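Local coordinates for protein MAU2 chromatid cohesion factor homolog (Saccharomyces cerevisiae, PDB 4XDN) that forms a complex with SCC2 that is required for the association of cohesin with chromosomes, and so takes part in sister chromatid cohesion, at residues A[34-39]-A[68-73]; A[41-46]-A[60-65]; A[72-77]-A[86-91]. All blocks are in the same frame, centred on the assembly; numbering follows the deposited sequence.

Interaction 1. Residues A[34-39]-A[68-73]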
loop_
_atom_site.group_PDB
_atom_site.type_symbol
_atom_site.label_atom_id
_atom_site.label_comp_id
_atom_site.label_asym_id
_atom_site.label_seq_id
_atom_site.Cartn_x
_atom_site.Cartn_y
_atom_site.Cartn_z
ATOM N N HIS A 34 -14.500 36.924 -12.363
ATOM C CA HIS A 34 -15.457 35.878 -12.708
ATOM C C HIS A 34 -15.045 35.122 -13.968
ATOM O O HIS A 34 -15.353 33.941 -14.110
ATOM C CB HIS A 34 -16.859 36.467 -12.883
ATOM C CG HIS A 34 -17.452 36.995 -11.616
ATOM N ND1 HIS A 34 -16.944 36.678 -10.366
ATOM C CD2 HIS A 34 -18.496 37.825 -11.387
ATOM C CE1 HIS A 34 -17.647 37.288 -9.435
ATOM N NE2 HIS A 34 -18.609 37.983 -10.029
ATOM N N LEU A 35 -14.354 35.800 -14.879
ATOM C CA LEU A 35 -13.836 35.144 -16.073
ATOM C C LEU A 35 -12.756 34.136 -15.705
ATOM O O LEU A 35 -12.727 33.023 -16.233
ATOM C CB LEU A 35 -13.281 36.168 -17.065
ATOM C CG LEU A 35 -14.305 36.880 -17.949
ATOM C CD1 LEU A 35 -13.652 38.042 -18.675
ATOM C CD2 LEU A 35 -14.930 35.912 -18.943
ATOM N N ALA A 36 -11.865 34.539 -14.804
ATOM C CA ALA A 36 -10.827 33.648 -14.299
ATOM C C ALA A 36 -11.459 32.408 -13.681
ATOM O O ALA A 36 -10.952 31.298 -13.835
ATOM C CB ALA A 36 -9.956 34.365 -13.277
ATOM N N GLN A 37 -12.573 32.608 -12.984
ATOM C CA GLN A 37 -13.301 31.503 -12.375
ATOM C C GLN A 37 -14.012 30.660 -13.429
ATOM O O GLN A 37 -14.027 29.431 -13.336
ATOM C CB GLN A 37 -14.312 32.027 -11.353
ATOM C CG GLN A 37 -13.679 32.604 -10.093
ATOM C CD GLN A 37 -14.701 32.945 -9.025
ATOM O OE1 GLN A 37 -15.794 33.424 -9.326
ATOM N NE2 GLN A 37 -14.351 32.694 -7.769
ATOM N N GLU A 38 -14.596 31.315 -14.431
ATOM C CA GLU A 38 -15.336 30.602 -15.470
ATOM C C GLU A 38 -14.408 29.700 -16.275
ATOM O O GLU A 38 -14.731 28.538 -16.524
ATOM C CB GLU A 38 -16.057 31.580 -16.409
ATOM C CG GLU A 38 -16.729 30.896 -17.599
ATOM C CD GLU A 38 -17.645 31.815 -18.392
ATOM O OE1 GLU A 38 -17.474 33.050 -18.322
ATOM O OE2 GLU A 38 -18.541 31.294 -19.090
ATOM N N TYR A 39 -13.260 30.235 -16.681
ATOM C CA TYR A 39 -12.281 29.460 -17.439
ATOM C C TYR A 39 -11.834 28.228 -16.651
ATOM O O TYR A 39 -11.706 27.136 -17.206
ATOM C CB TYR A 39 -11.067 30.323 -17.794
ATOM C CG TYR A 39 -11.322 31.358 -18.870
ATOM C CD1 TYR A 39 -11.954 31.015 -20.057
ATOM C CD2 TYR A 39 -10.927 32.679 -18.696
ATOM C CE1 TYR A 39 -12.186 31.956 -21.041
ATOM C CE2 TYR A 39 -11.155 33.630 -19.675
ATOM C CZ TYR A 39 -11.785 33.264 -20.844
ATOM O OH TYR A 39 -12.013 34.208 -21.822
ATOM N N GLN A 68 -3.791 33.629 -16.161
ATOM C CA GLN A 68 -3.388 34.925 -16.694
ATOM C C GLN A 68 -4.362 36.019 -16.265
ATOM O O GLN A 68 -3.959 37.156 -16.025
ATOM C CB GLN A 68 -3.291 34.871 -18.219
ATOM C CG GLN A 68 -2.289 33.833 -18.737
ATOM C CD GLN A 68 -1.094 34.425 -19.471
ATOM O OE1 GLN A 68 -0.994 35.634 -19.672
ATOM N NE2 GLN A 68 -0.178 33.556 -19.884
ATOM N N MET A 69 -5.640 35.669 -16.161
ATOM C CA MET A 69 -6.653 36.616 -15.710
ATOM C C MET A 69 -6.457 36.936 -14.228
ATOM O O MET A 69 -6.618 38.085 -13.806
ATOM C CB MET A 69 -8.057 36.060 -15.962
ATOM C CG MET A 69 -8.409 35.915 -17.448
ATOM S SD MET A 69 -8.737 37.470 -18.290
ATOM C CE MET A 69 -10.505 37.606 -18.061
ATOM N N PHE A 70 -6.099 35.923 -13.441
ATOM C CA PHE A 70 -5.762 36.134 -12.037
ATOM C C PHE A 70 -4.541 37.042 -11.905
ATOM O O PHE A 70 -4.530 37.970 -11.094
ATOM C CB PHE A 70 -5.484 34.805 -11.328
ATOM C CG PHE A 70 -6.722 34.052 -10.916
ATOM C CD1 PHE A 70 -7.762 34.692 -10.258
ATOM C CD2 PHE A 70 -6.837 32.694 -11.179
ATOM C CE1 PHE A 70 -8.893 33.994 -9.875
ATOM C CE2 PHE A 70 -7.968 31.991 -10.802
ATOM C CZ PHE A 70 -8.998 32.641 -10.149
ATOM N N GLN A 71 -3.512 36.757 -12.697
ATOM C CA GLN A 71 -2.289 37.552 -12.683
ATOM C C GLN A 71 -2.593 38.990 -13.072
ATOM O O GLN A 71 -1.971 39.932 -12.577
ATOM C CB GLN A 71 -1.247 36.951 -13.626
ATOM C CG GLN A 71 -0.644 35.663 -13.107
ATOM C CD GLN A 71 0.340 35.027 -14.070
ATOM O OE1 GLN A 71 0.173 35.094 -15.288
ATOM N NE2 GLN A 71 1.376 34.402 -13.524
ATOM N N LEU A 72 -3.566 39.143 -13.961
ATOM C CA LEU A 72 -4.009 40.452 -14.410
ATOM C C LEU A 72 -4.493 41.284 -13.226
ATOM O O LEU A 72 -4.177 42.468 -13.119
ATOM C CB LEU A 72 -5.123 40.294 -15.446
ATOM C CG LEU A 72 -5.211 41.267 -16.622
ATOM C CD1 LEU A 72 -3.889 41.408 -17.366
ATOM C CD2 LEU A 72 -6.294 40.771 -17.562
ATOM N N LEU A 73 -5.248 40.652 -12.332
ATOM C CA LEU A 73 -5.768 41.326 -11.152
ATOM C C LEU A 73 -4.643 41.775 -10.226
ATOM O O LEU A 73 -4.655 42.897 -9.725
ATOM C CB LEU A 73 -6.732 40.410 -10.390
ATOM C CG LEU A 73 -8.070 40.118 -11.071
ATOM C CD1 LEU A 73 -8.842 39.049 -10.310
ATOM C CD2 LEU A 73 -8.902 41.389 -11.193
#
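The carbonyl O of Ala-36 accepts a hydrogen bond from Ser-66 OG, a polar link between helix 29-45 and helix 53-76 set just ahead of residues 68-73. Across the two segments themselves the contacts are all between carbon atoms. The short axes approach to 8.7 Å at 160°, nearly antiparallel, and Ala-36 CA lies 5.3 Å from Met-69 CA. The methyl of Ala-36 fills this narrow place. Its CB stands over the centre of one face of the Phe-70 ring, 3.6 Å from the centroid and only 12° off the ring normal, a CH-pi contact; it also meets Met-69 CB at 3.7 Å. Met-69 is folded at chi2 (-74°) and again at chi3, which carries its CE back to Leu-35. There Met-69 CE and Leu-35 CD1 are 3.2 Å apart, closer than normal for two carbons, so the exact placing of Met-69 CE is doubtful. Met-69 CG lies at the edge of the Tyr-39 ring, near its plane, 4.2 Å from Tyr-39 CE2, while Tyr-39 OH is hydrogen-bonded to the backbone of a chain of another protein, presumably SCC2. Phe-70 also packs on Val-87, Glu-90 and Met-91 of helix 81-98. The chemistry implies a hydrophobic seam in an antiparallel helix pair, with the small side chain of Ala-36 permitting the close approach and Tyr-39 turning its hydroxyl to a partner protein.

Interaction 2. Residues A[41-46]-A[60-65]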
loop_
_atom_site.group_PDB
_atom_site.type_symbol
_atom_site.label_atom_id
_atom_site.label_comp_id
_atom_site.label_asym_id
_atom_site.label_seq_id
_atom_site.Cartn_x
_atom_site.Cartn_y
_atom_site.Cartn_z
ATOM N N ASP A 41 -13.472 26.750 -13.937
ATOM C CA ASP A 41 -14.578 25.850 -13.633
ATOM C C ASP A 41 -15.058 25.105 -14.875
ATOM O O ASP A 41 -15.624 24.016 -14.770
ATOM C CB ASP A 41 -15.739 26.626 -13.005
ATOM C CG ASP A 41 -15.373 27.243 -11.668
ATOM O OD1 ASP A 41 -14.385 26.791 -11.051
ATOM O OD2 ASP A 41 -16.077 28.179 -11.231
ATOM N N HIS A 42 -14.828 25.689 -16.046
ATOM C CA HIS A 42 -15.200 25.042 -17.295
ATOM C C HIS A 42 -14.186 23.965 -17.661
ATOM O O HIS A 42 -14.535 22.948 -18.264
ATOM C CB HIS A 42 -15.314 26.061 -18.427
ATOM C CG HIS A 42 -15.988 25.520 -19.645
ATOM N ND1 HIS A 42 -17.349 25.312 -19.710
ATOM C CD2 HIS A 42 -15.489 25.125 -20.840
ATOM C CE1 HIS A 42 -17.661 24.824 -20.896
ATOM N NE2 HIS A 42 -16.552 24.698 -21.601
ATOM N N ALA A 43 -12.926 24.193 -17.302
ATOM C CA ALA A 43 -11.894 23.184 -17.492
ATOM C C ALA A 43 -12.187 21.966 -16.616
ATOM O O ALA A 43 -12.007 20.827 -17.046
ATOM C CB ALA A 43 -10.525 23.755 -17.176
ATOM N N TYR A 44 -12.648 22.211 -15.392
ATOM C CA TYR A 44 -13.038 21.130 -14.492
ATOM C C TYR A 44 -14.213 20.347 -15.064
ATOM O O TYR A 44 -14.308 19.131 -14.883
ATOM C CB TYR A 44 -13.427 21.670 -13.110
ATOM C CG TYR A 44 -12.290 22.236 -12.281
ATOM C CD1 TYR A 44 -10.987 21.780 -12.432
ATOM C CD2 TYR A 44 -12.530 23.226 -11.336
ATOM C CE1 TYR A 44 -9.957 22.299 -11.671
ATOM C CE2 TYR A 44 -11.509 23.749 -10.570
ATOM C CZ TYR A 44 -10.226 23.285 -10.740
ATOM O OH TYR A 44 -9.210 23.813 -9.977
ATOM N N SER A 45 -15.107 21.056 -15.749
ATOM C CA SER A 45 -16.341 20.460 -16.245
ATOM C C SER A 45 -16.077 19.459 -17.368
ATOM O O SER A 45 -16.887 18.567 -17.601
ATOM C CB SER A 45 -17.306 21.548 -16.730
ATOM O OG SER A 45 -16.912 22.070 -17.987
ATOM N N ILE A 46 -14.945 19.611 -18.052
ATOM C CA ILE A 46 -14.576 18.723 -19.159
ATOM C C ILE A 46 -13.315 17.916 -18.840
ATOM O O ILE A 46 -12.728 17.289 -19.722
ATOM C CB ILE A 46 -14.348 19.517 -20.469
ATOM C CG1 ILE A 46 -13.264 20.585 -20.288
ATOM C CG2 ILE A 46 -15.647 20.162 -20.927
ATOM C CD1 ILE A 46 -11.938 20.230 -20.906
ATOM N N TYR A 60 -5.798 22.863 -20.952
ATOM C CA TYR A 60 -4.752 23.706 -20.398
ATOM C C TYR A 60 -4.808 25.111 -20.994
ATOM O O TYR A 60 -4.294 26.060 -20.407
ATOM C CB TYR A 60 -3.379 23.068 -20.632
ATOM C CG TYR A 60 -3.021 22.002 -19.618
ATOM C CD1 TYR A 60 -3.272 22.191 -18.266
ATOM C CD2 TYR A 60 -2.434 20.806 -20.012
ATOM C CE1 TYR A 60 -2.954 21.227 -17.335
ATOM C CE2 TYR A 60 -2.110 19.833 -19.084
ATOM C CZ TYR A 60 -2.373 20.052 -17.746
ATOM O OH TYR A 60 -2.055 19.099 -16.807
ATOM N N GLY A 61 -5.442 25.241 -22.155
ATOM C CA GLY A 61 -5.700 26.546 -22.729
ATOM C C GLY A 61 -6.598 27.341 -21.801
ATOM O O GLY A 61 -6.387 28.535 -21.578
ATOM N N LEU A 62 -7.599 26.666 -21.246
ATOM C CA LEU A 62 -8.516 27.290 -20.300
ATOM C C LEU A 62 -7.805 27.650 -19.000
ATOM O O LEU A 62 -7.987 28.746 -18.472
ATOM C CB LEU A 62 -9.697 26.362 -20.014
ATOM C CG LEU A 62 -10.647 26.120 -21.191
ATOM C CD1 LEU A 62 -11.533 24.921 -20.919
ATOM C CD2 LEU A 62 -11.490 27.360 -21.462
ATOM N N MET A 63 -6.997 26.724 -18.486
ATOM C CA MET A 63 -6.269 26.958 -17.244
ATOM C C MET A 63 -5.273 28.097 -17.404
ATOM O O MET A 63 -5.076 28.897 -16.490
ATOM C CB MET A 63 -5.539 25.690 -16.798
ATOM C CG MET A 63 -6.454 24.588 -16.295
ATOM S SD MET A 63 -7.502 25.120 -14.928
ATOM C CE MET A 63 -8.243 23.558 -14.453
ATOM N N ASN A 64 -4.645 28.164 -18.572
ATOM C CA ASN A 64 -3.715 29.237 -18.882
ATOM C C ASN A 64 -4.416 30.587 -18.792
ATOM O O ASN A 64 -3.945 31.500 -18.114
ATOM C CB ASN A 64 -3.118 29.037 -20.274
ATOM C CG ASN A 64 -1.923 29.930 -20.532
ATOM O OD1 ASN A 64 -1.109 30.166 -19.642
ATOM N ND2 ASN A 64 -1.810 30.429 -21.757
ATOM N N MET A 65 -5.557 30.700 -19.466
ATOM C CA MET A 65 -6.347 31.922 -19.428
ATOM C C MET A 65 -6.765 32.271 -18.005
ATOM O O MET A 65 -6.668 33.424 -17.598
ATOM C CB MET A 65 -7.586 31.786 -20.315
ATOM C CG MET A 65 -7.317 32.060 -21.781
ATOM S SD MET A 65 -6.800 33.757 -22.112
ATOM C CE MET A 65 -8.269 34.657 -21.628
#
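Residues 41-45 and 60-65 run nearly antiparallel, their short axes 8.8 Å apart at 162°, and Ala-43 and Leu-62 face each other, their CA atoms 6.0 Å apart. The side chains make two small groups about the methyl of Ala-43. In the first, Leu-62 lies against the backbone: its CB meets Ala-43 CB at 3.9 Å, and its CD1 rests near Ala-43 CA and N. The same CD1 comes to the edge of the His-42 imidazole, in the ring plane, at 4.0 Å from His-42 CD2. With CG of His-42 placed anti to the backbone N (chi1 -167°), the ring stands beside Leu-62, and its NE2 is hydrogen-bonded to the backbone of a chain of another protein, presumably SCC2. Ser-45 OG sits over one face of this ring, offset toward the rim, and donates to His-42 O one turn back; at 2.5 Å between Ser-45 OG and His-42 O the bond is very short, and its exact length is doubtful. In the second group, Met-63 bends at chi2 and then extends, bringing its CE to 3.6 Å from Ala-43 CB. That methyl also touches Tyr-44, with Met-63 CE 3.5 Å from Tyr-44 CE1, the two side chains crossing at about a right angle. Tyr-44 packs further on Leu-94, and Met-63 on Glu-98, both of helix 81-98, which borders this side. The contact thus divides by chemistry: Met-63 and Tyr-44 carry the pair on to helix 81-98, whereas Leu-62 lies against the CD2 edge of His-42, whose polar NE2 is given to the other protein's chain.

Interaction 3. Residues A[72-77]-A[86-91]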
loop_
_atom_site.group_PDB
_atom_site.type_symbol
_atom_site.label_atom_id
_atom_site.label_comp_id
_atom_site.label_asym_id
_atom_site.label_seq_id
_atom_site.Cartn_x
_atom_site.Cartn_y
_atom_site.Cartn_z
ATOM N N LEU A 72 -3.566 39.143 -13.961
ATOM C CA LEU A 72 -4.009 40.452 -14.410
ATOM C C LEU A 72 -4.493 41.284 -13.226
ATOM O O LEU A 72 -4.177 42.468 -13.119
ATOM C CB LEU A 72 -5.123 40.294 -15.446
ATOM C CG LEU A 72 -5.211 41.267 -16.622
ATOM C CD1 LEU A 72 -3.889 41.408 -17.366
ATOM C CD2 LEU A 72 -6.294 40.771 -17.562
ATOM N N LEU A 73 -5.248 40.652 -12.332
ATOM C CA LEU A 73 -5.768 41.326 -11.152
ATOM C C LEU A 73 -4.643 41.775 -10.226
ATOM O O LEU A 73 -4.655 42.897 -9.725
ATOM C CB LEU A 73 -6.732 40.410 -10.390
ATOM C CG LEU A 73 -8.070 40.118 -11.071
ATOM C CD1 LEU A 73 -8.842 39.049 -10.310
ATOM C CD2 LEU A 73 -8.902 41.389 -11.193
ATOM N N LYS A 74 -3.670 40.898 -10.007
ATOM C CA LYS A 74 -2.590 41.177 -9.068
ATOM C C LYS A 74 -1.630 42.261 -9.555
ATOM O O LYS A 74 -1.006 42.947 -8.744
ATOM C CB LYS A 74 -1.804 39.899 -8.777
ATOM C CG LYS A 74 -2.497 38.961 -7.800
ATOM C CD LYS A 74 -1.617 37.782 -7.413
ATOM C CE LYS A 74 -0.400 38.204 -6.593
ATOM N NZ LYS A 74 -0.765 38.923 -5.342
ATOM N N THR A 75 -1.521 42.422 -10.872
ATOM C CA THR A 75 -0.517 43.311 -11.455
ATOM C C THR A 75 -1.080 44.654 -11.922
ATOM O O THR A 75 -0.355 45.647 -11.969
ATOM C CB THR A 75 0.174 42.643 -12.656
ATOM O OG1 THR A 75 -0.810 42.249 -13.620
ATOM C CG2 THR A 75 0.958 41.424 -12.206
ATOM N N LYS A 76 -2.364 44.682 -12.265
ATOM C CA LYS A 76 -2.975 45.866 -12.869
ATOM C C LYS A 76 -4.009 46.531 -11.964
ATOM O O LYS A 76 -4.569 47.566 -12.324
ATOM C CB LYS A 76 -3.632 45.495 -14.202
ATOM C CG LYS A 76 -2.655 45.019 -15.270
ATOM C CD LYS A 76 -1.781 46.157 -15.780
ATOM C CE LYS A 76 -0.880 45.706 -16.921
ATOM N NZ LYS A 76 0.080 44.649 -16.497
ATOM N N CYS A 77 -4.261 45.941 -10.799
ATOM C CA CYS A 77 -5.249 46.484 -9.869
ATOM C C CYS A 77 -4.676 46.665 -8.471
ATOM O O CYS A 77 -3.684 46.038 -8.102
ATOM C CB CYS A 77 -6.479 45.576 -9.794
ATOM S SG CYS A 77 -7.226 45.202 -11.384
ATOM N N LYS A 86 -7.580 36.055 -1.522
ATOM C CA LYS A 86 -8.477 35.159 -2.244
ATOM C C LYS A 86 -7.968 34.887 -3.654
ATOM O O LYS A 86 -7.876 33.732 -4.074
ATOM C CB LYS A 86 -9.886 35.754 -2.296
ATOM C CG LYS A 86 -10.958 34.808 -2.824
ATOM C CD LYS A 86 -11.099 33.568 -1.947
ATOM C CE LYS A 86 -12.364 32.784 -2.264
ATOM N NZ LYS A 86 -12.282 32.065 -3.561
ATOM N N VAL A 87 -7.633 35.954 -4.376
ATOM C CA VAL A 87 -7.138 35.836 -5.744
ATOM C C VAL A 87 -5.858 35.007 -5.804
ATOM O O VAL A 87 -5.719 34.124 -6.652
ATOM C CB VAL A 87 -6.872 37.226 -6.369
ATOM C CG1 VAL A 87 -6.168 37.095 -7.723
ATOM C CG2 VAL A 87 -8.177 37.998 -6.527
ATOM N N THR A 88 -4.924 35.298 -4.904
ATOM C CA THR A 88 -3.641 34.609 -4.892
ATOM C C THR A 88 -3.822 33.122 -4.614
ATOM O O THR A 88 -3.199 32.287 -5.266
ATOM C CB THR A 88 -2.693 35.216 -3.842
ATOM O OG1 THR A 88 -2.461 36.593 -4.157
ATOM C CG2 THR A 88 -1.357 34.478 -3.814
ATOM N N PHE A 89 -4.680 32.798 -3.651
ATOM C CA PHE A 89 -4.935 31.407 -3.287
ATOM C C PHE A 89 -5.546 30.621 -4.449
ATOM O O PHE A 89 -5.100 29.514 -4.751
ATOM C CB PHE A 89 -5.858 31.331 -2.064
ATOM C CG PHE A 89 -5.212 31.781 -0.772
ATOM C CD1 PHE A 89 -3.836 31.726 -0.595
ATOM C CD2 PHE A 89 -5.994 32.250 0.273
ATOM C CE1 PHE A 89 -3.256 32.137 0.594
ATOM C CE2 PHE A 89 -5.417 32.661 1.461
ATOM C CZ PHE A 89 -4.048 32.603 1.621
ATOM N N GLU A 90 -6.559 31.190 -5.100
ATOM C CA GLU A 90 -7.197 30.526 -6.233
ATOM C C GLU A 90 -6.206 30.335 -7.372
ATOM O O GLU A 90 -6.145 29.266 -7.984
ATOM C CB GLU A 90 -8.403 31.324 -6.724
ATOM C CG GLU A 90 -9.597 31.281 -5.795
ATOM C CD GLU A 90 -10.768 32.078 -6.328
ATOM O OE1 GLU A 90 -11.284 31.730 -7.409
ATOM O OE2 GLU A 90 -11.168 33.059 -5.668
ATOM N N MET A 91 -5.429 31.376 -7.651
ATOM C CA MET A 91 -4.416 31.313 -8.696
ATOM C C MET A 91 -3.354 30.264 -8.391
ATOM O O MET A 91 -3.052 29.415 -9.228
ATOM C CB MET A 91 -3.751 32.676 -8.872
ATOM C CG MET A 91 -2.515 32.640 -9.755
ATOM S SD MET A 91 -1.727 34.240 -9.955
ATOM C CE MET A 91 -0.174 33.696 -10.651
#
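Lys-74 and Thr-88 make the closest approach between residues 72-77 and 86-91, Lys-74 NZ donating to Thr-88 OG1 at 3.1 Å. Bends at chi3 (67°) and chi4 (58°) turn the ammonium group to the hydroxyl, and CD and CE of Lys-74 each lie 3.6 Å from Thr-88 OG1. The ammonium also forms a salt bridge with Asp-84, and Thr-88 OG1 is hydrogen-bonded to the backbone O of Asp-84. Against this polar grip the apolar contacts are wider. Leu-73 CD1 meets Val-87 CG2 at 4.0 Å, while the Lys-74 and Val-87 side chains run past each other in opposite directions, Lys-74 CG 4.1 Å from Val-87 CG1. Met-91 SD stays 4.4 Å from Lys-74 CD. Lys-74 is partly exposed and marks the solvent side; Leu-73, Val-87, Thr-88 and Met-91 are buried. The short axes stand 10.4 Å apart at 138°. Shortening Lys-74 to an alanine is likely to leave Asp-84 without its ammonium partner, take a donor from Thr-88 OG1 and open a gap beside Val-87. The lysine thus works twice, its carbons bridging a wide helix gap and its ammonium holding the Thr-88 hydroxyl while probably offsetting the negative charge of Asp-84.

How the interactions relate
The three contacts join three successive helices near the N-terminus, 29-45, 53-76 and 81-98. Interactions 1 and 2 both pair the first two, their centres about 11 Å apart, with interaction 2 nested inside the loop closed by interaction 1; Tyr-39 touches Leu-62 and Met-65 between them. Interaction 3 starts where interaction 1 ends, sharing Leu-72 and Leu-73, with centres about 8 Å apart, and Gln-37 probably hydrogen-bonds to Glu-90. Interactions 2 and 3 follow in series, about 17 Å between centres. Helix 53-76 packs close to antiparallel with helix 29-45 and more splayed with helix 81-98, consistent with the TPR-like array of the Scc4/Mau2 family, here within reach of another protein's chain.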